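Local structure of rhodopsin (Todarodes pacificus, 2Z73) at residues A[113-124]-A[158-168]. The protein detects light through bound 11-cis retinal, whose isomerisation to the all-trans form activates a G-protein pathway leading to phospholipase C in squid vision. Numbering follows the deposited sequence.
Sequences FIGGIFGFMSIM and FVWLWSVLWAI. With RET (retinal), chain D.
M121 and W160 show how sulfur and aromatic groups can join transmembrane helices of a rhodopsin-type receptor. M121 SD sits over the indole of W160, 3.8 Å from the centroid of the five-membered ring and 15° off its normal, a Met-aromatic contact. F118 turns an edge to the indole's six-membered part, the planes at 89° in an offset edge-to-face pair. W160 NE1 hydrogen-bonds to N75 OD1 of helix 70-87, which probably helps to hold the indole's rotation; an alanine in place of W160 would probably leave M121 SD without its aromatic face and N75 without this donor. The M124 chain folds at its CB-CG bond (chi2 47°) and again at CG-SD, which brings the methyl CE over the face of W162, 3.5 Å from the five-ring centroid, a CH-pi contact.

A167 CB drops as a knob among F113, G116, I117 and F120. S163 CB meets I117 O at 3.3 Å; S163 OG, although it lies against M121 CB, hydrogen-bonds to V159 O of its own helix at 2.8 Å.

F120 has A167 CB at its ring edge, and its CE2 lies 3.5 Å from C7 of retinal. Dispersion and aromatic contacts therefore join helices 104-138 and 149-167, and F120 links them to the chromophore pocket.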
ATOM      1  N   PHE A 113      12.338  10.136  -3.527  1.00 42.98           N
ATOM      2  CA  PHE A 113      11.166  10.609  -4.259  1.00 42.20           C
ATOM      3  C   PHE A 113      10.252   9.452  -4.706  1.00 43.54           C
ATOM      4  O   PHE A 113       9.021   9.564  -4.674  1.00 41.12           O
ATOM      5  CB  PHE A 113      11.635  11.413  -5.469  1.00 45.52           C
ATOM      6  CG  PHE A 113      10.526  11.886  -6.363  1.00 48.26           C
ATOM      7  CD1 PHE A 113       9.437  12.572  -5.852  1.00 46.19           C
ATOM      8  CD2 PHE A 113      10.602  11.685  -7.741  1.00 53.64           C
ATOM      9  CE1 PHE A 113       8.436  13.055  -6.684  1.00 48.58           C
ATOM     10  CE2 PHE A 113       9.601  12.166  -8.590  1.00 55.28           C
ATOM     11  CZ  PHE A 113       8.514  12.855  -8.055  1.00 53.04           C
ATOM     12  N   ILE A 114      10.869   8.354  -5.133  1.00 42.86           N
ATOM     13  CA  ILE A 114      10.147   7.183  -5.572  1.00 41.23           C
ATOM     14  C   ILE A 114       9.505   6.502  -4.375  1.00 40.95           C
ATOM     15  O   ILE A 114       8.387   5.975  -4.454  1.00 40.87           O
ATOM     16  CB  ILE A 114      11.090   6.188  -6.266  1.00 44.30           C
ATOM     17  CG1 ILE A 114      11.465   6.720  -7.649  1.00 46.38           C
ATOM     18  CG2 ILE A 114      10.438   4.818  -6.367  1.00 42.15           C
ATOM     19  CD1 ILE A 114      10.294   6.802  -8.611  1.00 40.47           C
ATOM     20  N   GLY A 115      10.221   6.511  -3.258  1.00 41.20           N
ATOM     21  CA  GLY A 115       9.706   5.897  -2.053  1.00 42.47           C
ATOM     22  C   GLY A 115       8.463   6.632  -1.599  1.00 42.86           C
ATOM     23  O   GLY A 115       7.448   6.020  -1.249  1.00 40.82           O
ATOM     24  N   GLY A 116       8.530   7.958  -1.629  1.00 43.01           N
ATOM     25  CA  GLY A 116       7.395   8.740  -1.193  1.00 45.25           C
ATOM     26  C   GLY A 116       6.231   8.719  -2.151  1.00 48.43           C
ATOM     27  O   GLY A 116       5.075   8.573  -1.744  1.00 50.36           O
ATOM     28  N   ILE A 117       6.546   8.862  -3.433  1.00 51.10           N
ATOM     29  CA  ILE A 117       5.546   8.892  -4.487  1.00 52.69           C
ATOM     30  C   ILE A 117       4.676   7.651  -4.495  1.00 50.44           C
ATOM     31  O   ILE A 117       3.476   7.748  -4.706  1.00 50.05           O
ATOM     32  CB  ILE A 117       6.223   9.073  -5.871  1.00 55.65           C
ATOM     33  CG1 ILE A 117       5.177   9.391  -6.940  1.00 59.46           C
ATOM     34  CG2 ILE A 117       6.959   7.822  -6.256  1.00 57.41           C
ATOM     35  CD1 ILE A 117       5.782   9.721  -8.295  1.00 62.81           C
ATOM     36  N   PHE A 118       5.269   6.484  -4.256  1.00 52.26           N
ATOM     37  CA  PHE A 118       4.482   5.248  -4.253  1.00 51.46           C
ATOM     38  C   PHE A 118       3.922   4.880  -2.896  1.00 48.74           C
ATOM     39  O   PHE A 118       3.051   4.026  -2.790  1.00 47.99           O
ATOM     40  CB  PHE A 118       5.291   4.090  -4.841  1.00 50.03           C
ATOM     41  CG  PHE A 118       5.498   4.218  -6.314  1.00 46.20           C
ATOM     42  CD1 PHE A 118       6.727   4.621  -6.831  1.00 43.97           C
ATOM     43  CD2 PHE A 118       4.432   4.029  -7.179  1.00 43.31           C
ATOM     44  CE1 PHE A 118       6.888   4.840  -8.192  1.00 43.82           C
ATOM     45  CE2 PHE A 118       4.576   4.248  -8.548  1.00 47.09           C
ATOM     46  CZ  PHE A 118       5.815   4.658  -9.056  1.00 44.96           C
ATOM     47  N   GLY A 119       4.436   5.524  -1.857  1.00 50.68           N
ATOM     48  CA  GLY A 119       3.923   5.286  -0.524  1.00 48.72           C
ATOM     49  C   GLY A 119       2.617   6.059  -0.476  1.00 49.10           C
ATOM     50  O   GLY A 119       1.614   5.587   0.059  1.00 46.35           O
ATOM     51  N   PHE A 120       2.627   7.256  -1.061  1.00 47.46           N
ATOM     52  CA  PHE A 120       1.421   8.077  -1.095  1.00 49.62           C
ATOM     53  C   PHE A 120       0.410   7.434  -2.034  1.00 50.30           C
ATOM     54  O   PHE A 120      -0.795   7.548  -1.838  1.00 52.49           O
ATOM     55  CB  PHE A 120       1.732   9.501  -1.593  1.00 49.31           C
ATOM     56  CG  PHE A 120       2.554  10.330  -0.640  1.00 44.46           C
ATOM     57  CD1 PHE A 120       3.487  11.235  -1.131  1.00 44.23           C
ATOM     58  CD2 PHE A 120       2.385  10.218   0.738  1.00 45.35           C
ATOM     59  CE1 PHE A 120       4.256  12.030  -0.267  1.00 45.50           C
ATOM     60  CE2 PHE A 120       3.142  11.002   1.619  1.00 47.09           C
ATOM     61  CZ  PHE A 120       4.087  11.917   1.110  1.00 46.88           C
ATOM     62  N   MET A 121       0.917   6.751  -3.056  1.00 53.82           N
ATOM     63  CA  MET A 121       0.067   6.103  -4.049  1.00 50.63           C
ATOM     64  C   MET A 121      -0.622   4.858  -3.525  1.00 50.18           C
ATOM     65  O   MET A 121      -1.776   4.610  -3.856  1.00 52.74           O
ATOM     66  CB  MET A 121       0.865   5.751  -5.299  1.00 51.00           C
ATOM     67  CG  MET A 121      -0.012   5.462  -6.509  1.00 52.48           C
ATOM     68  SD  MET A 121       0.880   5.557  -8.097  1.00 57.64           S
ATOM     69  CE  MET A 121       1.042   3.856  -8.494  1.00 57.71           C
ATOM     70  N   SER A 122       0.064   4.073  -2.705  1.00 48.58           N
ATOM     71  CA  SER A 122      -0.570   2.880  -2.186  1.00 50.45           C
ATOM     72  C   SER A 122      -1.798   3.158  -1.305  1.00 50.78           C
ATOM     73  O   SER A 122      -2.803   2.451  -1.406  1.00 50.60           O
ATOM     74  CB  SER A 122       0.454   2.012  -1.458  1.00 50.13           C
ATOM     75  OG  SER A 122       1.280   1.359  -2.404  1.00 49.16           O
ATOM     76  N   ILE A 123      -1.741   4.184  -0.458  1.00 51.64           N
ATOM     77  CA  ILE A 123      -2.893   4.514   0.387  1.00 53.82           C
ATOM     78  C   ILE A 123      -3.991   5.199  -0.412  1.00 52.80           C
ATOM     79  O   ILE A 123      -5.173   4.920  -0.213  1.00 52.74           O
ATOM     80  CB  ILE A 123      -2.541   5.456   1.547  1.00 56.37           C
ATOM     81  CG1 ILE A 123      -1.123   5.997   1.370  1.00 58.22           C
ATOM     82  CG2 ILE A 123      -2.752   4.744   2.873  1.00 55.13           C
ATOM     83  CD1 ILE A 123      -0.775   7.117   2.314  1.00 60.13           C
ATOM     84  N   MET A 124      -3.614   6.101  -1.310  1.00 53.55           N
ATOM     85  CA  MET A 124      -4.626   6.794  -2.102  1.00 54.40           C
ATOM     86  C   MET A 124      -5.334   5.798  -3.025  1.00 54.77           C
ATOM     87  O   MET A 124      -6.530   5.941  -3.313  1.00 54.74           O
ATOM     88  CB  MET A 124      -4.005   7.924  -2.919  1.00 52.57           C
ATOM     89  CG  MET A 124      -5.035   8.854  -3.515  1.00 53.91           C
ATOM     90  SD  MET A 124      -6.288   9.370  -2.308  1.00 54.29           S
ATOM     91  CE  MET A 124      -5.497  10.749  -1.530  1.00 52.31           C
ATOM     92  N   PHE A 158      -6.135  10.603 -10.916  1.00 58.03           N
ATOM     93  CA  PHE A 158      -6.120  11.497  -9.767  1.00 57.94           C
ATOM     94  C   PHE A 158      -5.041  10.982  -8.818  1.00 57.32           C
ATOM     95  O   PHE A 158      -4.227  11.750  -8.297  1.00 56.05           O
ATOM     96  CB  PHE A 158      -7.463  11.499  -9.037  1.00 57.69           C
ATOM     97  CG  PHE A 158      -7.378  12.018  -7.627  1.00 59.01           C
ATOM     98  CD1 PHE A 158      -7.011  13.338  -7.377  1.00 59.72           C
ATOM     99  CD2 PHE A 158      -7.619  11.176  -6.545  1.00 59.76           C
ATOM    100  CE1 PHE A 158      -6.881  13.815  -6.063  1.00 58.69           C
ATOM    101  CE2 PHE A 158      -7.491  11.643  -5.229  1.00 60.31           C
ATOM    102  CZ  PHE A 158      -7.120  12.965  -4.992  1.00 59.75           C
ATOM    103  N   VAL A 159      -5.054   9.671  -8.599  1.00 55.16           N
ATOM    104  CA  VAL A 159      -4.086   9.035  -7.725  1.00 54.26           C
ATOM    105  C   VAL A 159      -2.662   9.396  -8.133  1.00 55.84           C
ATOM    106  O   VAL A 159      -1.864   9.829  -7.306  1.00 56.42           O
ATOM    107  CB  VAL A 159      -4.198   7.503  -7.770  1.00 54.75           C
ATOM    108  CG1 VAL A 159      -3.181   6.895  -6.817  1.00 53.06           C
ATOM    109  CG2 VAL A 159      -5.624   7.058  -7.429  1.00 52.44           C
ATOM    110  N   TRP A 160      -2.339   9.208  -9.409  1.00 54.46           N
ATOM    111  CA  TRP A 160      -0.999   9.513  -9.875  1.00 53.24           C
ATOM    112  C   TRP A 160      -0.655  10.980  -9.684  1.00 52.70           C
ATOM    113  O   TRP A 160       0.384  11.304  -9.123  1.00 54.92           O
ATOM    114  CB  TRP A 160      -0.820   9.092 -11.339  1.00 54.69           C
ATOM    115  CG  TRP A 160      -0.489   7.624 -11.508  1.00 52.14           C
ATOM    116  CD1 TRP A 160      -1.363   6.576 -11.492  1.00 53.32           C
ATOM    117  CD2 TRP A 160       0.817   7.052 -11.687  1.00 51.81           C
ATOM    118  NE1 TRP A 160      -0.686   5.386 -11.652  1.00 53.86           N
ATOM    119  CE2 TRP A 160       0.653   5.651 -11.773  1.00 52.70           C
ATOM    120  CE3 TRP A 160       2.111   7.589 -11.784  1.00 51.06           C
ATOM    121  CZ2 TRP A 160       1.732   4.780 -11.953  1.00 51.95           C
ATOM    122  CZ3 TRP A 160       3.185   6.720 -11.963  1.00 51.24           C
ATOM    123  CH2 TRP A 160       2.985   5.330 -12.045  1.00 51.28           C
ATOM    124  N   LEU A 161      -1.523  11.875 -10.135  1.00 55.76           N
ATOM    125  CA  LEU A 161      -1.258  13.299  -9.973  1.00 54.94           C
ATOM    126  C   LEU A 161      -1.053  13.626  -8.503  1.00 55.74           C
ATOM    127  O   LEU A 161      -0.060  14.255  -8.121  1.00 56.49           O
ATOM    128  CB  LEU A 161      -2.409  14.130 -10.537  1.00 56.10           C
ATOM    129  CG  LEU A 161      -2.209  14.555 -11.987  1.00 57.71           C
ATOM    130  CD1 LEU A 161      -0.867  15.271 -12.104  1.00 59.29           C
ATOM    131  CD2 LEU A 161      -2.231  13.342 -12.902  1.00 61.98           C
ATOM    132  N   TRP A 162      -1.996  13.196  -7.677  1.00 54.85           N
ATOM    133  CA  TRP A 162      -1.922  13.426  -6.244  1.00 56.70           C
ATOM    134  C   TRP A 162      -0.568  12.963  -5.696  1.00 55.78           C
ATOM    135  O   TRP A 162       0.190  13.758  -5.141  1.00 54.64           O
ATOM    136  CB  TRP A 162      -3.063  12.671  -5.562  1.00 62.44           C
ATOM    137  CG  TRP A 162      -3.179  12.902  -4.097  1.00 67.49           C
ATOM    138  CD1 TRP A 162      -2.650  12.135  -3.104  1.00 68.74           C
ATOM    139  CD2 TRP A 162      -3.885  13.967  -3.453  1.00 70.90           C
ATOM    140  NE1 TRP A 162      -2.987  12.653  -1.875  1.00 71.01           N
ATOM    141  CE2 TRP A 162      -3.744  13.780  -2.062  1.00 70.99           C
ATOM    142  CE3 TRP A 162      -4.625  15.062  -3.916  1.00 72.19           C
ATOM    143  CZ2 TRP A 162      -4.317  14.650  -1.126  1.00 72.04           C
ATOM    144  CZ3 TRP A 162      -5.195  15.927  -2.986  1.00 72.35           C
ATOM    145  CH2 TRP A 162      -5.036  15.713  -1.605  1.00 71.69           C
ATOM    146  N   SER A 163      -0.264  11.679  -5.878  1.00 55.56           N
ATOM    147  CA  SER A 163       0.987  11.089  -5.399  1.00 54.28           C
ATOM    148  C   SER A 163       2.243  11.852  -5.816  1.00 53.71           C
ATOM    149  O   SER A 163       3.121  12.109  -4.999  1.00 53.35           O
ATOM    150  CB  SER A 163       1.104   9.653  -5.880  1.00 53.85           C
ATOM    151  OG  SER A 163       0.017   8.885  -5.417  1.00 53.25           O
ATOM    152  N   VAL A 164       2.336  12.199  -7.091  1.00 52.72           N
ATOM    153  CA  VAL A 164       3.502  12.924  -7.543  1.00 52.72           C
ATOM    154  C   VAL A 164       3.541  14.290  -6.873  1.00 53.69           C
ATOM    155  O   VAL A 164       4.588  14.716  -6.379  1.00 53.58           O
ATOM    156  CB  VAL A 164       3.486  13.111  -9.067  1.00 52.55           C
ATOM    157  CG1 VAL A 164       4.776  13.787  -9.527  1.00 49.25           C
ATOM    158  CG2 VAL A 164       3.310  11.766  -9.736  1.00 47.81           C
ATOM    159  N   LEU A 165       2.390  14.958  -6.844  1.00 52.74           N
ATOM    160  CA  LEU A 165       2.272  16.284  -6.251  1.00 53.35           C
ATOM    161  C   LEU A 165       2.822  16.443  -4.839  1.00 53.48           C
ATOM    162  O   LEU A 165       3.571  17.382  -4.554  1.00 52.26           O
ATOM    163  CB  LEU A 165       0.809  16.727  -6.253  1.00 54.26           C
ATOM    164  CG  LEU A 165       0.513  18.015  -5.479  1.00 52.93           C
ATOM    165  CD1 LEU A 165       1.329  19.174  -6.049  1.00 52.49           C
ATOM    166  CD2 LEU A 165      -0.966  18.304  -5.559  1.00 53.44           C
ATOM    167  N   TRP A 166       2.453  15.537  -3.945  1.00 54.66           N
ATOM    168  CA  TRP A 166       2.906  15.643  -2.569  1.00 57.04           C
ATOM    169  C   TRP A 166       4.268  15.041  -2.285  1.00 55.82           C
ATOM    170  O   TRP A 166       4.755  15.113  -1.158  1.00 58.77           O
ATOM    171  CB  TRP A 166       1.851  15.044  -1.635  1.00 58.83           C
ATOM    172  CG  TRP A 166       0.546  15.749  -1.773  1.00 61.80           C
ATOM    173  CD1 TRP A 166      -0.660  15.187  -2.063  1.00 63.30           C
ATOM    174  CD2 TRP A 166       0.330  17.163  -1.715  1.00 63.37           C
ATOM    175  NE1 TRP A 166      -1.618  16.164  -2.198  1.00 66.03           N
ATOM    176  CE2 TRP A 166      -1.036  17.387  -1.990  1.00 65.27           C
ATOM    177  CE3 TRP A 166       1.160  18.266  -1.461  1.00 64.36           C
ATOM    178  CZ2 TRP A 166      -1.597  18.673  -2.018  1.00 65.89           C
ATOM    179  CZ3 TRP A 166       0.603  19.548  -1.488  1.00 64.90           C
ATOM    180  CH2 TRP A 166      -0.765  19.737  -1.766  1.00 65.44           C
ATOM    181  N   ALA A 167       4.893  14.461  -3.302  1.00 54.76           N
ATOM    182  CA  ALA A 167       6.207  13.865  -3.116  1.00 52.70           C
ATOM    183  C   ALA A 167       7.278  14.622  -3.880  1.00 51.51           C
ATOM    184  O   ALA A 167       8.468  14.482  -3.591  1.00 50.62           O
ATOM    185  CB  ALA A 167       6.189  12.413  -3.561  1.00 50.22           C
ATOM    186  N   ILE A 168       6.862  15.446  -4.834  1.00 49.16           N
ATOM    187  CA  ILE A 168       7.829  16.174  -5.640  1.00 51.34           C
ATOM    188  C   ILE A 168       8.382  17.451  -5.014  1.00 53.02           C
ATOM    189  O   ILE A 168       9.350  18.024  -5.521  1.00 54.88           O
ATOM    190  CB  ILE A 168       7.249  16.495  -7.034  1.00 52.43           C
ATOM    191  CG1 ILE A 168       8.395  16.708  -8.022  1.00 52.33           C
ATOM    192  CG2 ILE A 168       6.332  17.713  -6.965  1.00 48.74           C
ATOM    193  CD1 ILE A 168       7.985  16.532  -9.476  1.00 52.79           C
TER
HETATM  194  C1  RET D1000       4.621   9.828   5.990  1.00 54.64           C
HETATM  195  C2  RET D1000       3.517   9.211   6.895  1.00 56.03           C
HETATM  196  C3  RET D1000       3.163   7.762   6.604  1.00 59.21           C
HETATM  197  C4  RET D1000       2.860   7.510   5.117  1.00 58.46           C
HETATM  198  C5  RET D1000       3.909   8.119   4.185  1.00 58.59           C
HETATM  199  C6  RET D1000       4.718   9.162   4.558  1.00 57.36           C
HETATM  200  C7  RET D1000       5.769   9.751   3.627  1.00 56.24           C
HETATM  201  C8  RET D1000       6.962   9.108   3.261  1.00 54.05           C
HETATM  202  C9  RET D1000       8.040   9.484   2.335  1.00 52.16           C
HETATM  203  C10 RET D1000       9.006   8.560   2.254  1.00 49.84           C
HETATM  204  C11 RET D1000      10.196   8.491   1.434  1.00 47.63           C
HETATM  205  C12 RET D1000      11.145   7.506   1.409  1.00 49.35           C
HETATM  206  C13 RET D1000      11.416   6.263   2.231  1.00 46.46           C
HETATM  207  C14 RET D1000      12.431   5.418   1.876  1.00 41.26           C
HETATM  208  C15 RET D1000      12.769   4.204   2.629  1.00 39.18           C
HETATM  209  C16 RET D1000       4.382  11.333   5.867  1.00 52.61           C
HETATM  210  C17 RET D1000       5.953   9.677   6.796  1.00 51.45           C
HETATM  211  C18 RET D1000       3.896   7.400   2.861  1.00 58.95           C
HETATM  212  C19 RET D1000       7.972  10.780   1.553  1.00 49.13           C
HETATM  213  C20 RET D1000      10.504   6.024   3.455  1.00 45.59           C